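Local coordinates for protein 2-dehydro-3-deoxy-D-arabinonate dehydratase (Sulfolobus solfataricus, PDB 2Q1D) that dehydrates 2-dehydro-3-deoxy-D-arabinonate to 2,5-dioxopentanoate with the help of a magnesium or calcium ion, a step in pentose oxidation to 2-oxoglutarate, at residues P74-S79 / F116-P121; E138-E143 / D163-R168; G222-N227 / G255-P260. All blocks are in the same frame, centred on the assembly; numbering follows the deposited sequence.

Contact 1: residues P74-S79 / F116-P121. With DO4 (2,5-dioxopentanoic acid), chain C.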
loop_
_atom_site.group_PDB
_atom_site.type_symbol
_atom_site.label_atom_id
_atom_site.label_comp_id
_atom_site.label_asym_id
_atom_site.label_seq_id
_atom_site.Cartn_x
_atom_site.Cartn_y
_atom_site.Cartn_z
ATOM N N PRO A 74 -16.486 -8.838 -6.224
ATOM C CA PRO A 74 -15.324 -9.549 -6.749
ATOM C C PRO A 74 -15.723 -10.568 -7.809
ATOM O O PRO A 74 -14.940 -10.827 -8.727
ATOM C CB PRO A 74 -14.743 -10.246 -5.515
ATOM C CG PRO A 74 -15.308 -9.533 -4.353
ATOM C CD PRO A 74 -16.667 -9.069 -4.778
ATOM N N GLU A 75 -16.929 -11.129 -7.678
ATOM C CA GLU A 75 -17.476 -12.121 -8.614
ATOM C C GLU A 75 -18.985 -11.960 -8.757
ATOM O O GLU A 75 -19.698 -11.746 -7.768
ATOM C CB GLU A 75 -17.184 -13.549 -8.141
ATOM C CG GLU A 75 -15.704 -13.898 -8.099
ATOM C CD GLU A 75 -15.403 -15.297 -7.577
ATOM O OE1 GLU A 75 -16.335 -16.143 -7.451
ATOM O OE2 GLU A 75 -14.206 -15.537 -7.304
ATOM N N VAL A 76 -19.465 -12.075 -9.997
ATOM C CA VAL A 76 -20.907 -12.116 -10.282
ATOM C C VAL A 76 -21.259 -13.475 -10.892
ATOM O O VAL A 76 -20.599 -13.924 -11.827
ATOM C CB VAL A 76 -21.378 -10.945 -11.205
ATOM C CG1 VAL A 76 -22.891 -10.864 -11.224
ATOM C CG2 VAL A 76 -20.830 -9.621 -10.722
ATOM N N TRP A 77 -22.287 -14.116 -10.337
ATOM C CA TRP A 77 -22.759 -15.428 -10.781
ATOM C C TRP A 77 -24.242 -15.328 -11.088
ATOM O O TRP A 77 -24.984 -14.587 -10.411
ATOM C CB TRP A 77 -22.571 -16.493 -9.684
ATOM C CG TRP A 77 -21.144 -16.904 -9.460
ATOM C CD1 TRP A 77 -20.201 -16.233 -8.738
ATOM C CD2 TRP A 77 -20.504 -18.081 -9.959
ATOM N NE1 TRP A 77 -19.011 -16.914 -8.761
ATOM C CE2 TRP A 77 -19.170 -18.054 -9.505
ATOM C CE3 TRP A 77 -20.926 -19.153 -10.749
ATOM C CZ2 TRP A 77 -18.258 -19.051 -9.819
ATOM C CZ3 TRP A 77 -20.021 -20.144 -11.054
ATOM C CH2 TRP A 77 -18.702 -20.084 -10.591
ATOM N N GLY A 78 -24.680 -16.118 -12.067
ATOM C CA GLY A 78 -26.082 -16.158 -12.444
ATOM C C GLY A 78 -26.780 -17.487 -12.249
ATOM O O GLY A 78 -26.167 -18.557 -12.342
ATOM N N SER A 79 -28.079 -17.399 -11.987
ATOM C CA SER A 79 -28.962 -18.555 -11.963
ATOM C C SER A 79 -29.860 -18.564 -13.209
ATOM O O SER A 79 -30.246 -17.503 -13.730
ATOM C CB SER A 79 -29.829 -18.518 -10.710
ATOM O OG SER A 79 -29.868 -19.785 -10.081
ATOM N N PHE A 116 -24.297 -20.258 -13.461
ATOM C CA PHE A 116 -23.222 -19.885 -14.385
ATOM C C PHE A 116 -22.429 -18.692 -13.877
ATOM O O PHE A 116 -22.934 -17.872 -13.100
ATOM C CB PHE A 116 -23.762 -19.615 -15.809
ATOM C CG PHE A 116 -24.732 -18.455 -15.884
ATOM C CD1 PHE A 116 -24.280 -17.172 -16.156
ATOM C CD2 PHE A 116 -26.101 -18.653 -15.654
ATOM C CE1 PHE A 116 -25.184 -16.108 -16.204
ATOM C CE2 PHE A 116 -27.007 -17.603 -15.696
ATOM C CZ PHE A 116 -26.555 -16.328 -15.972
ATOM N N PHE A 117 -21.182 -18.595 -14.323
ATOM C CA PHE A 117 -20.380 -17.423 -14.039
ATOM C C PHE A 117 -20.857 -16.275 -14.941
ATOM O O PHE A 117 -20.913 -16.437 -16.173
ATOM C CB PHE A 117 -18.900 -17.711 -14.275
ATOM C CG PHE A 117 -17.993 -16.634 -13.785
ATOM C CD1 PHE A 117 -17.368 -15.765 -14.685
ATOM C CD2 PHE A 117 -17.764 -16.466 -12.433
ATOM C CE1 PHE A 117 -16.506 -14.737 -14.241
ATOM C CE2 PHE A 117 -16.916 -15.453 -11.976
ATOM C CZ PHE A 117 -16.282 -14.584 -12.890
ATOM N N LYS A 118 -21.189 -15.133 -14.328
ATOM C CA LYS A 118 -21.671 -13.960 -15.068
ATOM C C LYS A 118 -20.607 -12.905 -15.402
ATOM O O LYS A 118 -20.414 -12.590 -16.585
ATOM C CB LYS A 118 -22.876 -13.306 -14.370
ATOM C CG LYS A 118 -23.448 -12.078 -15.105
ATOM C CD LYS A 118 -23.730 -12.323 -16.600
ATOM C CE LYS A 118 -24.159 -11.034 -17.288
ATOM N NZ LYS A 118 -24.268 -11.133 -18.782
ATOM N N ALA A 119 -19.932 -12.353 -14.386
ATOM C CA ALA A 119 -18.953 -11.272 -14.629
ATOM C C ALA A 119 -17.886 -11.049 -13.546
ATOM O O ALA A 119 -18.014 -11.526 -12.404
ATOM C CB ALA A 119 -19.690 -9.965 -14.892
ATOM N N THR A 120 -16.843 -10.311 -13.929
ATOM C CA THR A 120 -15.880 -9.751 -12.982
ATOM C C THR A 120 -16.263 -8.286 -12.798
ATOM O O THR A 120 -17.029 -7.764 -13.589
ATOM C CB THR A 120 -14.443 -9.840 -13.496
ATOM O OG1 THR A 120 -14.390 -9.301 -14.814
ATOM C CG2 THR A 120 -13.965 -11.276 -13.543
ATOM N N PRO A 121 -15.736 -7.617 -11.752
ATOM C CA PRO A 121 -16.191 -6.255 -11.460
ATOM C C PRO A 121 -15.964 -5.270 -12.619
ATOM O O PRO A 121 -16.790 -4.388 -12.852
ATOM C CB PRO A 121 -15.349 -5.852 -10.228
ATOM C CG PRO A 121 -14.166 -6.741 -10.263
ATOM C CD PRO A 121 -14.680 -8.042 -10.807
HETATM O O3 DO4 C . -29.671 -19.758 -20.758
HETATM C C5 DO4 C . -29.491 -19.864 -19.557
HETATM C C4 DO4 C . -29.542 -18.628 -18.692
HETATM C C3 DO4 C . -30.939 -18.477 -18.102
HETATM C C2 DO4 C . -31.021 -17.141 -17.406
HETATM O O5 DO4 C . -30.061 -16.382 -17.417
HETATM C C1 DO4 C . -32.234 -16.724 -16.709
HETATM O O1 DO4 C . -33.230 -17.486 -16.670
HETATM O O2 DO4 C . -32.225 -15.594 -16.159
#
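A classic beta bulge sits in the antiparallel pairing of strands 76-80 and 114-119, where Val76 on one strand faces both Lys118 and Ala119 on the other. The carbonyl Val76 O is gripped twice, by Lys118 N at 2.8 Å and by Ala119 N at 3.1 Å, both donors arriving from the same face of its plane; Val76 N returns a bond to Ala119 O. Beyond the bulge the pairing is regular, and Gly78 and Phe116 exchange two nearly straight bonds, Gly78 N to Phe116 O being 2.7 Å.

Trp77 and Phe117 share one face of the sheet and meet as a T-shaped pair. The edge of Phe117 is turned to the indole face, its CD2 lying 3.6 Å from Trp77 CE2, with the planes at 87°. The indole's rotation is fixed from its rim as well: Trp77 NE1 gives an almost linear bond, in the ring plane, to Glu75 OE1, 3.1 Å away. Glu75 OE2 in turn pairs with Arg123 of the second subunit. On the other face, Phe116 has CG wedged between its backbone N and carbonyl carbon (chi1 62°), which folds the ring back over Gly78; Gly78 CA lies 3.7 Å from the ring centroid, where a side chain would collide. The same ring borders the bound 2,5-dioxopentanoic acid.

Lys118 NZ is salt-bridged to Asp164 and donates to the carbonyls of Lys182, Cys187 and Val165. Strand 250-253 runs parallel along the other side of 76-80, Met162 of strand 156-164 packs on Val76, and Phe117 stacks on Phe117 of the second subunit.

Contact 2: residues E138-E143 / D163-R168. With MG (magnesium ion), chain B; DO4 (2,5-dioxopentanoic acid), chain C.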
loop_
_atom_site.group_PDB
_atom_site.type_symbol
_atom_site.label_atom_id
_atom_site.label_comp_id
_atom_site.label_asym_id
_atom_site.label_seq_id
_atom_site.Cartn_x
_atom_site.Cartn_y
_atom_site.Cartn_z
ATOM N N GLU A 138 -26.800 -10.540 -32.893
ATOM C CA GLU A 138 -27.891 -10.050 -33.720
ATOM C C GLU A 138 -29.189 -9.854 -32.919
ATOM O O GLU A 138 -30.143 -9.232 -33.397
ATOM C CB GLU A 138 -28.082 -10.992 -34.921
ATOM C CG GLU A 138 -28.385 -10.269 -36.231
ATOM C CD GLU A 138 -27.627 -8.931 -36.370
ATOM O OE1 GLU A 138 -26.394 -8.908 -36.122
ATOM O OE2 GLU A 138 -28.262 -7.906 -36.726
ATOM N N TRP A 139 -29.203 -10.373 -31.693
ATOM C CA TRP A 139 -30.395 -10.393 -30.849
ATOM C C TRP A 139 -29.951 -10.505 -29.382
ATOM O O TRP A 139 -29.821 -11.610 -28.835
ATOM C CB TRP A 139 -31.333 -11.549 -31.271
ATOM C CG TRP A 139 -32.555 -11.747 -30.416
ATOM C CD1 TRP A 139 -33.408 -10.778 -29.955
ATOM C CD2 TRP A 139 -33.075 -13.000 -29.929
ATOM N NE1 TRP A 139 -34.416 -11.345 -29.201
ATOM C CE2 TRP A 139 -34.237 -12.705 -29.168
ATOM C CE3 TRP A 139 -32.669 -14.340 -30.056
ATOM C CZ2 TRP A 139 -35.001 -13.708 -28.534
ATOM C CZ3 TRP A 139 -33.434 -15.342 -29.425
ATOM C CH2 TRP A 139 -34.583 -15.014 -28.670
ATOM N N THR A 140 -29.682 -9.354 -28.769
ATOM C CA THR A 140 -29.275 -9.272 -27.370
ATOM C C THR A 140 -30.444 -8.724 -26.552
ATOM O O THR A 140 -31.011 -7.699 -26.892
ATOM C CB THR A 140 -28.005 -8.393 -27.223
ATOM O OG1 THR A 140 -26.930 -9.013 -27.930
ATOM C CG2 THR A 140 -27.597 -8.226 -25.783
ATOM N N LEU A 141 -30.821 -9.427 -25.491
ATOM C CA LEU A 141 -31.922 -8.992 -24.651
ATOM C C LEU A 141 -31.423 -8.665 -23.262
ATOM O O LEU A 141 -30.514 -9.321 -22.768
ATOM C CB LEU A 141 -33.013 -10.063 -24.556
ATOM C CG LEU A 141 -33.877 -10.405 -25.779
ATOM C CD1 LEU A 141 -35.037 -11.337 -25.379
ATOM C CD2 LEU A 141 -34.406 -9.154 -26.478
ATOM N N PRO A 142 -31.995 -7.630 -22.633
ATOM C CA PRO A 142 -31.724 -7.436 -21.228
ATOM C C PRO A 142 -32.546 -8.431 -20.429
ATOM O O PRO A 142 -33.661 -8.757 -20.841
ATOM C CB PRO A 142 -32.218 -6.013 -20.977
ATOM C CG PRO A 142 -33.276 -5.792 -21.986
ATOM C CD PRO A 142 -32.884 -6.586 -23.180
ATOM N N GLU A 143 -31.993 -8.916 -19.316
ATOM C CA GLU A 143 -32.698 -9.832 -18.420
ATOM C C GLU A 143 -32.805 -9.226 -17.009
ATOM O O GLU A 143 -31.849 -9.262 -16.232
ATOM C CB GLU A 143 -32.024 -11.210 -18.387
ATOM C CG GLU A 143 -31.775 -11.887 -19.755
ATOM C CD GLU A 143 -31.494 -13.403 -19.647
ATOM O OE1 GLU A 143 -31.464 -14.090 -20.687
ATOM O OE2 GLU A 143 -31.311 -13.927 -18.526
ATOM N N ASP A 163 -29.160 -6.367 -14.316
ATOM C CA ASP A 163 -29.452 -6.637 -15.704
ATOM C C ASP A 163 -28.412 -7.646 -16.239
ATOM O O ASP A 163 -27.251 -7.304 -16.539
ATOM C CB ASP A 163 -29.467 -5.306 -16.475
ATOM C CG ASP A 163 -29.758 -5.459 -17.989
ATOM O OD1 ASP A 163 -30.094 -6.572 -18.476
ATOM O OD2 ASP A 163 -29.624 -4.429 -18.700
ATOM N N ASP A 164 -28.849 -8.899 -16.325
ATOM C CA ASP A 164 -28.103 -9.976 -16.947
ATOM C C ASP A 164 -28.205 -9.861 -18.477
ATOM O O ASP A 164 -28.907 -10.618 -19.132
ATOM C CB ASP A 164 -28.652 -11.311 -16.427
ATOM C CG ASP A 164 -28.023 -12.538 -17.095
ATOM O OD1 ASP A 164 -26.880 -12.482 -17.631
ATOM O OD2 ASP A 164 -28.701 -13.592 -17.071
ATOM N N VAL A 165 -27.504 -8.895 -19.046
ATOM C CA VAL A 165 -27.555 -8.659 -20.484
ATOM C C VAL A 165 -27.031 -9.906 -21.189
ATOM O O VAL A 165 -25.907 -10.338 -20.918
ATOM C CB VAL A 165 -26.693 -7.427 -20.863
ATOM C CG1 VAL A 165 -26.913 -7.009 -22.327
ATOM C CG2 VAL A 165 -26.964 -6.270 -19.887
ATOM N N SER A 166 -27.840 -10.486 -22.080
ATOM C CA SER A 166 -27.494 -11.764 -22.735
ATOM C C SER A 166 -27.703 -11.761 -24.252
ATOM O O SER A 166 -28.761 -11.367 -24.743
ATOM C CB SER A 166 -28.293 -12.921 -22.122
ATOM O OG SER A 166 -28.664 -12.651 -20.775
ATOM N N ALA A 167 -26.686 -12.219 -24.979
ATOM C CA ALA A 167 -26.749 -12.369 -26.427
ATOM C C ALA A 167 -27.488 -13.662 -26.753
ATOM O O ALA A 167 -26.884 -14.670 -27.147
ATOM C CB ALA A 167 -25.365 -12.386 -27.018
ATOM N N ARG A 168 -28.807 -13.609 -26.590
ATOM C CA ARG A 168 -29.702 -14.733 -26.801
ATOM C C ARG A 168 -29.549 -15.485 -28.124
ATOM O O ARG A 168 -29.842 -16.679 -28.194
ATOM C CB ARG A 168 -31.130 -14.239 -26.656
ATOM C CG ARG A 168 -31.454 -13.766 -25.258
ATOM C CD ARG A 168 -31.399 -14.929 -24.252
ATOM N NE ARG A 168 -32.118 -16.096 -24.756
ATOM C CZ ARG A 168 -33.438 -16.242 -24.712
ATOM N NH1 ARG A 168 -34.211 -15.302 -24.173
ATOM N NH2 ARG A 168 -33.985 -17.338 -25.214
HETATM MG MG MG B . -30.320 -14.497 -16.512
HETATM O O3 DO4 C . -29.671 -19.758 -20.758
HETATM C C5 DO4 C . -29.491 -19.864 -19.557
HETATM C C4 DO4 C . -29.542 -18.628 -18.692
HETATM C C3 DO4 C . -30.939 -18.477 -18.102
HETATM C C2 DO4 C . -31.021 -17.141 -17.406
HETATM O O5 DO4 C . -30.061 -16.382 -17.417
HETATM C C1 DO4 C . -32.234 -16.724 -16.709
HETATM O O1 DO4 C . -33.230 -17.486 -16.670
HETATM O O2 DO4 C . -32.225 -15.594 -16.159
HETATM O O HOH W 1 -29.562 -14.828 -14.642
#
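Arg168 and Glu143 bury the most surface here, followed by Trp139, and they divide the contact into a packed end and a metal end. Arg168 starts helix 168-173 and lies alongside Trp139: its CB sits over the indole face, 3.8 Å from the centroid of the six-membered ring. Bends at chi2 and chi3 bring the guanidinium back beside the indole, so that Trp139 CH2 lies over one guanidinium face, the two planes 43° apart. Trp139 NE1 is held by Gly261 O. With an alanine in place of Trp139, Arg168 would probably lose the ring over its CB and guanidinium face, and Gly261 O its N-H mate.

Glu143 is extended beyond CG. Its OE2 binds the magnesium ion at 2.3 Å, while Glu143 OE1 lies 3.1 Å from Ser166 OG and near Arg168 CD, the carboxylate and guanidinium planes at 86°: opposite charges close by, but no salt bridge. Asp164, with CG anti to the backbone N (chi1 175°), brings OD2 to the same ion at 1.9 Å. Glu145, a water and O5 and O2 of 2,5-dioxopentanoic acid complete the site; Asp164 OD1 pairs with Lys182. Backbone bonds probably help to set this spacing: Asp164 N bonds Glu143 O at 3.0 Å, and Leu141 and Ser166 form a single antiparallel bridge.

Loop 138-143 leads into strand 144-150, and segment 163-168 carries strand 156-164 into helix 168-173; strand 131-133 packs against Thr140, Asp163 and Val165, and strand 271-276 against Pro142 and Asp163.

Contact 3: residues G222-N227 / G255-P260. With DO4 (2,5-dioxopentanoic acid), chain C.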
loop_
_atom_site.group_PDB
_atom_site.type_symbol
_atom_site.label_atom_id
_atom_site.label_comp_id
_atom_site.label_asym_id
_atom_site.label_seq_id
_atom_site.Cartn_x
_atom_site.Cartn_y
_atom_site.Cartn_z
ATOM N N GLY A 222 -43.079 -4.839 -19.829
ATOM C CA GLY A 222 -43.484 -6.109 -19.247
ATOM C C GLY A 222 -43.169 -6.142 -17.768
ATOM O O GLY A 222 -42.277 -5.428 -17.297
ATOM N N SER A 223 -43.886 -6.982 -17.033
ATOM C CA SER A 223 -43.749 -7.036 -15.590
ATOM C C SER A 223 -44.018 -8.455 -15.061
ATOM O O SER A 223 -44.596 -9.280 -15.768
ATOM C CB SER A 223 -44.706 -6.020 -14.973
ATOM O OG SER A 223 -44.457 -5.836 -13.597
ATOM N N VAL A 224 -43.574 -8.746 -13.836
ATOM C CA VAL A 224 -43.882 -10.016 -13.154
ATOM C C VAL A 224 -43.493 -9.954 -11.674
ATOM O O VAL A 224 -42.623 -9.180 -11.281
ATOM C CB VAL A 224 -43.236 -11.260 -13.853
ATOM C CG1 VAL A 224 -41.722 -11.264 -13.685
ATOM C CG2 VAL A 224 -43.837 -12.559 -13.326
ATOM N N ASN A 225 -44.145 -10.771 -10.860
ATOM C CA ASN A 225 -43.892 -10.779 -9.434
ATOM C C ASN A 225 -43.104 -12.011 -8.978
ATOM O O ASN A 225 -43.320 -13.121 -9.473
ATOM C CB ASN A 225 -45.210 -10.657 -8.673
ATOM C CG ASN A 225 -45.011 -10.266 -7.230
ATOM O OD1 ASN A 225 -44.594 -11.086 -6.405
ATOM N ND2 ASN A 225 -45.305 -9.008 -6.908
ATOM N N THR A 226 -42.201 -11.808 -8.026
ATOM C CA THR A 226 -41.300 -12.869 -7.562
ATOM C C THR A 226 -42.013 -14.063 -6.897
ATOM O O THR A 226 -41.411 -15.135 -6.730
ATOM C CB THR A 226 -40.175 -12.321 -6.632
ATOM O OG1 THR A 226 -40.736 -11.417 -5.671
ATOM C CG2 THR A 226 -39.098 -11.596 -7.441
ATOM N N ASN A 227 -43.289 -13.887 -6.533
ATOM C CA ASN A 227 -44.100 -15.017 -6.056
ATOM C C ASN A 227 -44.262 -16.093 -7.123
ATOM O O ASN A 227 -44.803 -17.160 -6.861
ATOM C CB ASN A 227 -45.470 -14.578 -5.504
ATOM C CG ASN A 227 -46.257 -13.688 -6.469
ATOM O OD1 ASN A 227 -46.311 -13.917 -7.687
ATOM N ND2 ASN A 227 -46.885 -12.665 -5.912
ATOM N N GLY A 255 -31.977 -15.105 -11.830
ATOM C CA GLY A 255 -32.731 -15.493 -13.036
ATOM C C GLY A 255 -33.924 -14.585 -13.369
ATOM O O GLY A 255 -34.535 -13.988 -12.473
ATOM N N THR A 256 -34.259 -14.484 -14.660
ATOM C CA THR A 256 -35.302 -13.565 -15.124
ATOM C C THR A 256 -36.596 -14.268 -15.492
ATOM O O THR A 256 -36.580 -15.438 -15.881
ATOM C CB THR A 256 -34.850 -12.756 -16.359
ATOM O OG1 THR A 256 -35.739 -11.656 -16.550
ATOM C CG2 THR A 256 -34.869 -13.609 -17.614
ATOM N N ALA A 257 -37.701 -13.529 -15.385
ATOM C CA ALA A 257 -39.024 -13.983 -15.837
ATOM C C ALA A 257 -39.640 -13.126 -16.970
ATOM O O ALA A 257 -40.784 -13.355 -17.352
ATOM C CB ALA A 257 -39.986 -14.054 -14.659
ATOM N N ILE A 258 -38.898 -12.150 -17.497
ATOM C CA ILE A 258 -39.407 -11.262 -18.549
ATOM C C ILE A 258 -38.572 -11.370 -19.817
ATOM O O ILE A 258 -37.409 -10.986 -19.843
ATOM C CB ILE A 258 -39.470 -9.817 -18.062
ATOM C CG1 ILE A 258 -40.396 -9.730 -16.843
ATOM C CG2 ILE A 258 -39.966 -8.911 -19.173
ATOM C CD1 ILE A 258 -40.205 -8.530 -15.961
ATOM N N VAL A 259 -39.169 -11.909 -20.872
ATOM C CA VAL A 259 -38.406 -12.235 -22.079
ATOM C C VAL A 259 -39.073 -11.708 -23.374
ATOM O O VAL A 259 -39.963 -12.362 -23.919
ATOM C CB VAL A 259 -38.159 -13.779 -22.182
ATOM C CG1 VAL A 259 -37.230 -14.118 -23.337
ATOM C CG2 VAL A 259 -37.593 -14.335 -20.880
ATOM N N PRO A 260 -38.663 -10.511 -23.857
ATOM C CA PRO A 260 -39.115 -10.006 -25.169
ATOM C C PRO A 260 -39.014 -11.020 -26.320
ATOM O O PRO A 260 -38.284 -12.006 -26.216
ATOM C CB PRO A 260 -38.176 -8.822 -25.433
ATOM C CG PRO A 260 -37.786 -8.338 -24.083
ATOM C CD PRO A 260 -37.791 -9.540 -23.162
HETATM O O3 DO4 C . -29.671 -19.758 -20.758
HETATM C C5 DO4 C . -29.491 -19.864 -19.557
HETATM C C4 DO4 C . -29.542 -18.628 -18.692
HETATM C C3 DO4 C . -30.939 -18.477 -18.102
HETATM C C2 DO4 C . -31.021 -17.141 -17.406
HETATM O O5 DO4 C . -30.061 -16.382 -17.417
HETATM C C1 DO4 C . -32.234 -16.724 -16.709
HETATM O O1 DO4 C . -33.230 -17.486 -16.670
HETATM O O2 DO4 C . -32.225 -15.594 -16.159
#
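Val224 meets Ala257 and Ile258 through methyl and methylene groups, and these apolar touches make up the side-chain contact between the strand and the loop. Val224 CB is directed toward the loop, and Val224 CG1, set between its own backbone N and carbonyl carbon (chi1 70°), lies 3.4 Å from Ala257 CB and 3.8 Å from Ile258 CG1. The Val224 and Ile258 side chains run alongside one another, oppositely directed, which carries Ile258 CD1 on to the strand backbone, 3.9 Å from Ser223 CA. Ile258 CD1 also lies 4.0 Å from Gly222 O.

The polar bonds lie within one segment or go to partners beyond the two. In the loop, Thr256 N gives a bond of 2.8 Å to O2 of 2,5-dioxopentanoic acid, at an N-H...O angle of 150°, and Thr256 CG2 lies near the same oxygen. Thr256 OG1 is held by Pro144 O and takes a weak bond from Ile258 N, while Gly255 N bonds Glu145 of the metal site. On the strand side, Asn225 OD1 closes an Asx turn by accepting Asn227 N at 3.1 Å, in the carbonyl plane and on a lone pair, as the strand passes into a 3-10 turn.

Chemically, then, the two segments meet through van der Waals contact alone, with a modest 182 Å² buried. The loop's Thr256 N and Gly255 N go to the ligand and to Glu145, and the strand packs against the loop that carries Thr256.

Overall arrangement
From the N terminus, contact 1 comes first: strand 76-80 pairs with strand 114-119, closing a loop of 36 residues. Contact 2 follows, bringing 138-143 against 163-168 across a 19-residue excursion, mostly the strands 144-150 and 156-164. Contact 3 closes last, joining strand 217-225, outermost in its five-stranded sheet within this chain, to the loop after strand 250-253. The three run in series, neither nested nor crossed, yet meet in space. Phe116 of contact 1 packs on Asp164 of contact 2; Leu141 and Arg168 of contact 2 pack on Val259 of contact 3. Strands 76-80, 114-119 and 156-164 and, through its loop partner, strand 217-225 thus gather round the bound 2,5-dioxopentanoic acid.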